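Local coordinates for protein AbyA5 (Verrucosispora maris, PDB 4YWF) that catalyses acetate elimination in spirotetronate biosynthesis as an esterase-like lyase with an alpha/beta-hydrolase fold, at residues M147-I151 against L216-G220; G150-E156 against E176-E182. The protein carries 4 engineered substitutions. All blocks are in the same frame, centred on the assembly; numbering follows the deposited sequence.

In the fold
Interactions 1 and 2 start from the same loop, the one that leaves strand 143-148, and share G150 and I151; their centres lie about 8 Å apart. Interaction 1 sets this loop against the turn between strand 207-215 and helix 218-226, where S217 occupies the position of the nucleophile in alpha/beta hydrolases. Interaction 2 sets its continuation against the loop after strand 171-174. The engineered selenomethionine M177 joins the two: its SE lies 3.6 Å from G149 O and 3.7 Å from F218 CB. The chain thus passes from the probable nucleophile elbow, met by 147-151, to a largely buried charge cluster round K155.

Interaction 1: M147-I151 against L216-G220; sequences MTGGI and LSFSG
The hydroxyls of T148 and S219 meet at 2.5 Å (OG1 to OG), a very close hydrogen bond that ties the end of strand 143-148 to the first turn of helix 218-226. Beside it the backbone is pinned as L216 N donates to T148 O at 2.9 Å. L216 O turns back into its own segment and accepts from S219 N (3.2 Å). A water links I151 to S217, accepting from I151 N at 3.0 Å and hydrogen-bonded to S217 OG at 2.8 Å. Between these bonds S217 CB rests on G150 CA at 3.6 Å, where any side chain on G150 would run into S217 OG. The first torsion of I151 (chi1 49°) sets CG2 anti to the carbonyl carbon, which brings this methyl over one face of F218, 4.2 Å from the ring centroid and 28° off its normal. With an alanine here the F218 face would probably lose its methyl cover and a gap open toward T263, L264 and L267 of helix 258-268. The sharp strand-turn-helix, with S217 at phi 53°, matches the nucleophile elbow of alpha/beta hydrolases, and the water on I151 N is consistent with an oxyanion hole.

Interaction 2: G150-E156 against E176-E182; sequences GIVSIKE and EMPGVGE. Engineered in segment 176-182: M177 (natural residue Leu).
K155 and E176 both tuck CG between their own backbone N and carbonyl carbon (chi1 56° and 50°), laying the lysine chain obliquely across the E176 carboxylate; a bend at the K155 tip (chi4 -52°) turns NZ among three acids. K155 grips E176 twice, N donating to OE1 at 3.0 Å and NZ forming a salt bridge with OE2 at 2.8 Å, each from above the carboxylate plane. From the opposite face E182 N reaches E176 OE2 at 3.0 Å. NZ also makes a very short salt bridge with E182 OE1 (2.5 Å) and another with E156 OE2 (2.9 Å), met on its syn side; W132 NE1 is a second partner of E156 OE2. This largely buried network joins the loops that follow neighbouring parallel strands 143-148 and 171-174 of the alpha/beta-hydrolase sheet. Its positive centre probably offsets the mutual repulsion of the carboxylates, and a water bridges E156 OE1 and E176 OE1. Next to it V180, closing a type II turn from M177, sets CG1 3.3 Å from S153 O and CG2 near I151 O. The engineered selenomethionine M177 lays SE against G150 C at 3.7 Å, while a second water accepts from M177 N, within hydrogen-bonding distance of G150 O and S153 O.

Interaction 1: M147-I151 against L216-G220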
HETATM    1  N   MSE A 147       3.955   5.998   3.586  1.00 23.38           N
HETATM    2  CA  MSE A 147       2.808   5.081   3.528  1.00 23.39           C
HETATM    3  C   MSE A 147       2.585   4.545   2.191  1.00 23.61           C
HETATM    4  O   MSE A 147       2.432   5.334   1.225  1.00 23.67           O
HETATM    5  CB  MSE A 147       1.569   5.800   3.985  1.00 25.67           C
HETATM    6  CG  MSE A 147       0.430   4.790   4.153  1.00 33.73           C
HETATM    7 SE   MSE A 147      -0.891   5.435   5.468  1.00 43.28          SE
HETATM    8  CE  MSE A 147      -2.106   3.868   5.600  1.00 45.52           C
ATOM      9  N   THR A 148       2.464   3.219   2.118  1.00 24.60           N
ATOM     10  CA  THR A 148       2.121   2.499   0.904  1.00 27.01           C
ATOM     11  C   THR A 148       1.237   1.283   1.170  1.00 26.98           C
ATOM     12  O   THR A 148       1.290   0.673   2.210  1.00 27.24           O
ATOM     13  CB  THR A 148       3.390   1.954   0.183  1.00 28.51           C
ATOM     14  OG1 THR A 148       4.131   1.085   1.063  1.00 31.49           O
ATOM     15  CG2 THR A 148       4.290   3.076  -0.266  1.00 29.54           C
ATOM     16  N   GLY A 149       0.395   0.956   0.206  1.00 25.80           N
ATOM     17  CA  GLY A 149      -0.418  -0.230   0.248  1.00 29.80           C
ATOM     18  C   GLY A 149       0.194  -1.361  -0.601  1.00 28.86           C
ATOM     19  O   GLY A 149       1.357  -1.319  -0.990  1.00 29.20           O
ATOM     20  N   GLY A 150      -0.621  -2.392  -0.803  1.00 27.25           N
ATOM     21  CA  GLY A 150      -0.306  -3.532  -1.601  1.00 26.01           C
ATOM     22  C   GLY A 150      -0.634  -3.352  -3.064  1.00 28.65           C
ATOM     23  O   GLY A 150      -0.666  -2.227  -3.585  1.00 27.65           O
ATOM     24  N   ILE A 151      -0.785  -4.470  -3.747  1.00 26.81           N
ATOM     25  CA  ILE A 151      -0.683  -4.483  -5.205  1.00 26.64           C
ATOM     26  C   ILE A 151      -1.980  -3.979  -5.886  1.00 26.16           C
ATOM     27  O   ILE A 151      -1.987  -3.833  -7.144  1.00 25.32           O
ATOM     28  CB  ILE A 151      -0.288  -5.880  -5.739  1.00 25.87           C
ATOM     29  CG1 ILE A 151      -1.196  -6.942  -5.102  1.00 28.41           C
ATOM     30  CG2 ILE A 151       1.202  -6.189  -5.495  1.00 27.28           C
ATOM     31  CD1 ILE A 151      -1.381  -8.213  -5.889  1.00 33.22           C
ATOM     32  N   LEU A 216       1.984  -1.508   3.924  1.00 22.84           N
ATOM     33  CA  LEU A 216       0.999  -2.610   4.018  1.00 23.91           C
ATOM     34  C   LEU A 216       1.121  -3.676   2.888  1.00 23.32           C
ATOM     35  O   LEU A 216       1.560  -3.380   1.791  1.00 24.42           O
ATOM     36  CB  LEU A 216      -0.427  -2.040   3.985  1.00 27.08           C
ATOM     37  CG  LEU A 216      -0.867  -1.110   5.117  1.00 31.13           C
ATOM     38  CD1 LEU A 216      -0.059   0.146   5.143  1.00 33.14           C
ATOM     39  CD2 LEU A 216      -2.329  -0.682   4.926  1.00 36.24           C
ATOM     40  N   SER A 217       0.756  -4.911   3.188  1.00 24.12           N
ATOM     41  CA  SER A 217       0.778  -5.964   2.222  1.00 25.84           C
ATOM     42  C   SER A 217       2.136  -6.099   1.511  1.00 26.39           C
ATOM     43  O   SER A 217       3.213  -5.984   2.143  1.00 26.41           O
ATOM     44  CB  SER A 217      -0.411  -5.654   1.284  1.00 30.56           C
ATOM     45  OG  SER A 217      -0.638  -6.631   0.314  1.00 31.62           O
ATOM     46  N   PHE A 218       2.141  -6.289   0.190  1.00 24.09           N
ATOM     47  CA  PHE A 218       3.381  -6.532  -0.544  1.00 24.61           C
ATOM     48  C   PHE A 218       4.457  -5.478  -0.351  1.00 24.23           C
ATOM     49  O   PHE A 218       5.623  -5.802  -0.427  1.00 23.27           O
ATOM     50  CB  PHE A 218       3.112  -6.649  -2.059  1.00 25.84           C
ATOM     51  CG  PHE A 218       2.489  -7.947  -2.429  1.00 24.93           C
ATOM     52  CD1 PHE A 218       1.156  -8.183  -2.157  1.00 26.56           C
ATOM     53  CD2 PHE A 218       3.274  -8.961  -2.964  1.00 25.19           C
ATOM     54  CE1 PHE A 218       0.592  -9.413  -2.430  1.00 27.27           C
ATOM     55  CE2 PHE A 218       2.735 -10.186  -3.232  1.00 24.15           C
ATOM     56  CZ  PHE A 218       1.382 -10.410  -2.986  1.00 27.89           C
ATOM     57  N   SER A 219       4.076  -4.229  -0.069  1.00 23.47           N
ATOM     58  CA  SER A 219       5.064  -3.195   0.086  1.00 23.30           C
ATOM     59  C   SER A 219       5.839  -3.459   1.386  1.00 21.68           C
ATOM     60  O   SER A 219       6.914  -2.963   1.556  1.00 20.34           O
ATOM     61  CB  SER A 219       4.462  -1.774   0.062  1.00 25.79           C
ATOM     62  OG  SER A 219       3.753  -1.424   1.258  1.00 23.35           O
ATOM     63  N   GLY A 220       5.255  -4.197   2.304  1.00 20.83           N
ATOM     64  CA  GLY A 220       5.941  -4.557   3.487  1.00 22.22           C
ATOM     65  C   GLY A 220       7.136  -5.467   3.229  1.00 21.52           C
ATOM     66  O   GLY A 220       8.174  -5.353   3.890  1.00 22.00           O
TER
HETATM   67  O   HOH W   1      -2.217  -6.323  -1.928  1.00 27.31           O

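Interaction 2: G150-E156 against E176-E182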
ATOM      1  N   GLY A 150      -0.621  -2.392  -0.803  1.00 27.25           N
ATOM      2  CA  GLY A 150      -0.306  -3.532  -1.601  1.00 26.01           C
ATOM      3  C   GLY A 150      -0.634  -3.352  -3.064  1.00 28.65           C
ATOM      4  O   GLY A 150      -0.666  -2.227  -3.585  1.00 27.65           O
ATOM      5  N   ILE A 151      -0.785  -4.470  -3.747  1.00 26.81           N
ATOM      6  CA  ILE A 151      -0.683  -4.483  -5.205  1.00 26.64           C
ATOM      7  C   ILE A 151      -1.980  -3.979  -5.886  1.00 26.16           C
ATOM      8  O   ILE A 151      -1.987  -3.833  -7.144  1.00 25.32           O
ATOM      9  CB  ILE A 151      -0.288  -5.880  -5.739  1.00 25.87           C
ATOM     10  CG1 ILE A 151      -1.196  -6.942  -5.102  1.00 28.41           C
ATOM     11  CG2 ILE A 151       1.202  -6.189  -5.495  1.00 27.28           C
ATOM     12  CD1 ILE A 151      -1.381  -8.213  -5.889  1.00 33.22           C
ATOM     13  N   VAL A 152      -3.065  -3.804  -5.127  1.00 24.40           N
ATOM     14  CA  VAL A 152      -4.289  -3.229  -5.684  1.00 27.50           C
ATOM     15  C   VAL A 152      -4.635  -1.845  -5.096  1.00 28.27           C
ATOM     16  O   VAL A 152      -5.570  -1.208  -5.560  1.00 30.50           O
ATOM     17  CB  VAL A 152      -5.527  -4.182  -5.640  1.00 26.26           C
ATOM     18  CG1 VAL A 152      -5.300  -5.411  -6.530  1.00 24.65           C
ATOM     19  CG2 VAL A 152      -5.907  -4.572  -4.215  1.00 29.74           C
ATOM     20  N   SER A 153      -3.866  -1.377  -4.116  1.00 27.31           N
ATOM     21  CA  SER A 153      -4.155  -0.133  -3.340  1.00 27.96           C
ATOM     22  C   SER A 153      -3.487   1.101  -3.968  1.00 25.23           C
ATOM     23  O   SER A 153      -2.275   1.231  -3.934  1.00 24.48           O
ATOM     24  CB  SER A 153      -3.661  -0.258  -1.897  1.00 31.04           C
ATOM     25  OG  SER A 153      -4.356  -1.298  -1.181  1.00 39.67           O
ATOM     26  N   ILE A 154      -4.285   2.006  -4.512  1.00 25.69           N
ATOM     27  CA  ILE A 154      -3.786   3.296  -4.967  1.00 23.11           C
ATOM     28  C   ILE A 154      -3.711   4.291  -3.825  1.00 22.75           C
ATOM     29  O   ILE A 154      -4.343   4.125  -2.815  1.00 23.74           O
ATOM     30  CB  ILE A 154      -4.618   3.903  -6.129  1.00 23.44           C
ATOM     31  CG1 ILE A 154      -6.040   4.229  -5.658  1.00 25.17           C
ATOM     32  CG2 ILE A 154      -4.493   3.026  -7.355  1.00 24.29           C
ATOM     33  CD1 ILE A 154      -6.770   5.184  -6.594  1.00 26.86           C
ATOM     34  N   LYS A 155      -2.937   5.339  -4.032  1.00 20.89           N
ATOM     35  CA  LYS A 155      -2.479   6.209  -2.938  1.00 21.36           C
ATOM     36  C   LYS A 155      -3.620   7.131  -2.464  1.00 21.99           C
ATOM     37  O   LYS A 155      -3.645   7.627  -1.310  1.00 22.17           O
ATOM     38  CB  LYS A 155      -1.267   7.040  -3.432  1.00 21.77           C
ATOM     39  CG  LYS A 155      -1.516   7.873  -4.701  1.00 23.68           C
ATOM     40  CD  LYS A 155      -0.248   8.538  -5.280  1.00 26.56           C
ATOM     41  CE  LYS A 155      -0.588   9.447  -6.464  1.00 27.35           C
ATOM     42  NZ  LYS A 155      -1.400   8.811  -7.544  1.00 28.31           N
ATOM     43  N   GLU A 156      -4.603   7.312  -3.335  1.00 22.25           N
ATOM     44  CA  GLU A 156      -5.773   8.067  -3.011  1.00 23.82           C
ATOM     45  C   GLU A 156      -6.633   7.348  -1.978  1.00 27.30           C
ATOM     46  O   GLU A 156      -7.478   7.974  -1.355  1.00 32.58           O
ATOM     47  CB  GLU A 156      -6.587   8.389  -4.289  1.00 23.71           C
ATOM     48  CG  GLU A 156      -5.911   9.487  -5.163  1.00 23.75           C
ATOM     49  CD  GLU A 156      -4.821   8.936  -6.067  1.00 23.88           C
ATOM     50  OE1 GLU A 156      -4.747   7.673  -6.281  1.00 27.00           O
ATOM     51  OE2 GLU A 156      -4.010   9.743  -6.543  1.00 26.34           O
ATOM     52  N   GLU A 176       2.247   4.687  -3.848  1.00 21.85           N
ATOM     53  CA  GLU A 176       1.655   3.432  -4.297  1.00 21.72           C
ATOM     54  C   GLU A 176       2.762   2.608  -4.972  1.00 21.98           C
ATOM     55  O   GLU A 176       3.816   3.139  -5.318  1.00 20.41           O
ATOM     56  CB  GLU A 176       0.482   3.683  -5.283  1.00 22.32           C
ATOM     57  CG  GLU A 176       0.900   4.657  -6.399  1.00 24.56           C
ATOM     58  CD  GLU A 176      -0.277   5.437  -6.971  1.00 25.40           C
ATOM     59  OE1 GLU A 176      -1.394   5.069  -6.625  1.00 23.37           O
ATOM     60  OE2 GLU A 176      -0.064   6.393  -7.778  1.00 24.91           O
HETATM   61  N   MSE A 177       2.542   1.309  -5.107  1.00 22.51           N
HETATM   62  CA  MSE A 177       3.586   0.396  -5.649  1.00 24.23           C
HETATM   63  C   MSE A 177       3.893   0.588  -7.117  1.00 24.77           C
HETATM   64  O   MSE A 177       3.102   1.234  -7.804  1.00 25.76           O
HETATM   65  CB  MSE A 177       3.148  -1.070  -5.402  1.00 26.46           C
HETATM   66  CG  MSE A 177       3.412  -1.402  -3.937  1.00 28.64           C
HETATM   67 SE   MSE A 177       3.016  -3.286  -3.476  1.00 33.27          SE
HETATM   68  CE  MSE A 177       4.474  -4.116  -4.556  1.00 32.16           C
ATOM     69  N   PRO A 178       5.035   0.030  -7.628  1.00 26.58           N
ATOM     70  CA  PRO A 178       5.331   0.058  -9.067  1.00 24.87           C
ATOM     71  C   PRO A 178       4.220  -0.589  -9.812  1.00 27.75           C
ATOM     72  O   PRO A 178       3.809  -1.704  -9.460  1.00 29.11           O
ATOM     73  CB  PRO A 178       6.625  -0.781  -9.175  1.00 27.90           C
ATOM     74  CG  PRO A 178       7.301  -0.594  -7.865  1.00 28.07           C
ATOM     75  CD  PRO A 178       6.206  -0.485  -6.858  1.00 27.48           C
ATOM     76  N   GLY A 179       3.669   0.131 -10.788  1.00 27.73           N
ATOM     77  CA  GLY A 179       2.644  -0.384 -11.599  1.00 26.59           C
ATOM     78  C   GLY A 179       1.251  -0.081 -11.123  1.00 31.57           C
ATOM     79  O   GLY A 179       0.303  -0.357 -11.853  1.00 30.00           O
ATOM     80  N   VAL A 180       1.099   0.421  -9.880  1.00 28.49           N
ATOM     81  CA  VAL A 180      -0.170   0.670  -9.291  1.00 25.58           C
ATOM     82  C   VAL A 180      -0.467   2.155  -9.499  1.00 24.81           C
ATOM     83  O   VAL A 180       0.426   2.993  -9.329  1.00 21.68           O
ATOM     84  CB  VAL A 180      -0.150   0.315  -7.784  1.00 27.80           C
ATOM     85  CG1 VAL A 180      -1.414   0.694  -7.087  1.00 27.81           C
ATOM     86  CG2 VAL A 180       0.126  -1.173  -7.571  1.00 26.66           C
ATOM     87  N   GLY A 181      -1.723   2.465  -9.903  1.00 23.41           N
ATOM     88  CA  GLY A 181      -2.175   3.823 -10.032  1.00 22.33           C
ATOM     89  C   GLY A 181      -1.333   4.578 -11.041  1.00 24.14           C
ATOM     90  O   GLY A 181      -1.193   4.142 -12.204  1.00 29.68           O
ATOM     91  N   GLU A 182      -0.688   5.663 -10.577  1.00 23.58           N
ATOM     92  CA  GLU A 182       0.084   6.488 -11.424  1.00 25.51           C
ATOM     93  C   GLU A 182       1.573   6.124 -11.360  1.00 30.27           C
ATOM     94  O   GLU A 182       2.392   6.798 -12.018  1.00 31.23           O
ATOM     95  CB  GLU A 182      -0.069   7.965 -11.041  1.00 29.63           C
ATOM     96  CG  GLU A 182      -1.484   8.496 -10.963  1.00 26.31           C
ATOM     97  CD  GLU A 182      -1.447   9.977 -10.678  1.00 29.33           C
ATOM     98  OE1 GLU A 182      -1.290  10.390  -9.476  1.00 25.90           O
ATOM     99  OE2 GLU A 182      -1.565  10.751 -11.676  1.00 23.26           O
TER
HETATM  100  O   HOH W   2       0.230   0.384  -3.576  1.00 27.59           O
HETATM  101  O   HOH W   3      -3.129   6.516  -8.356  1.00 26.29           O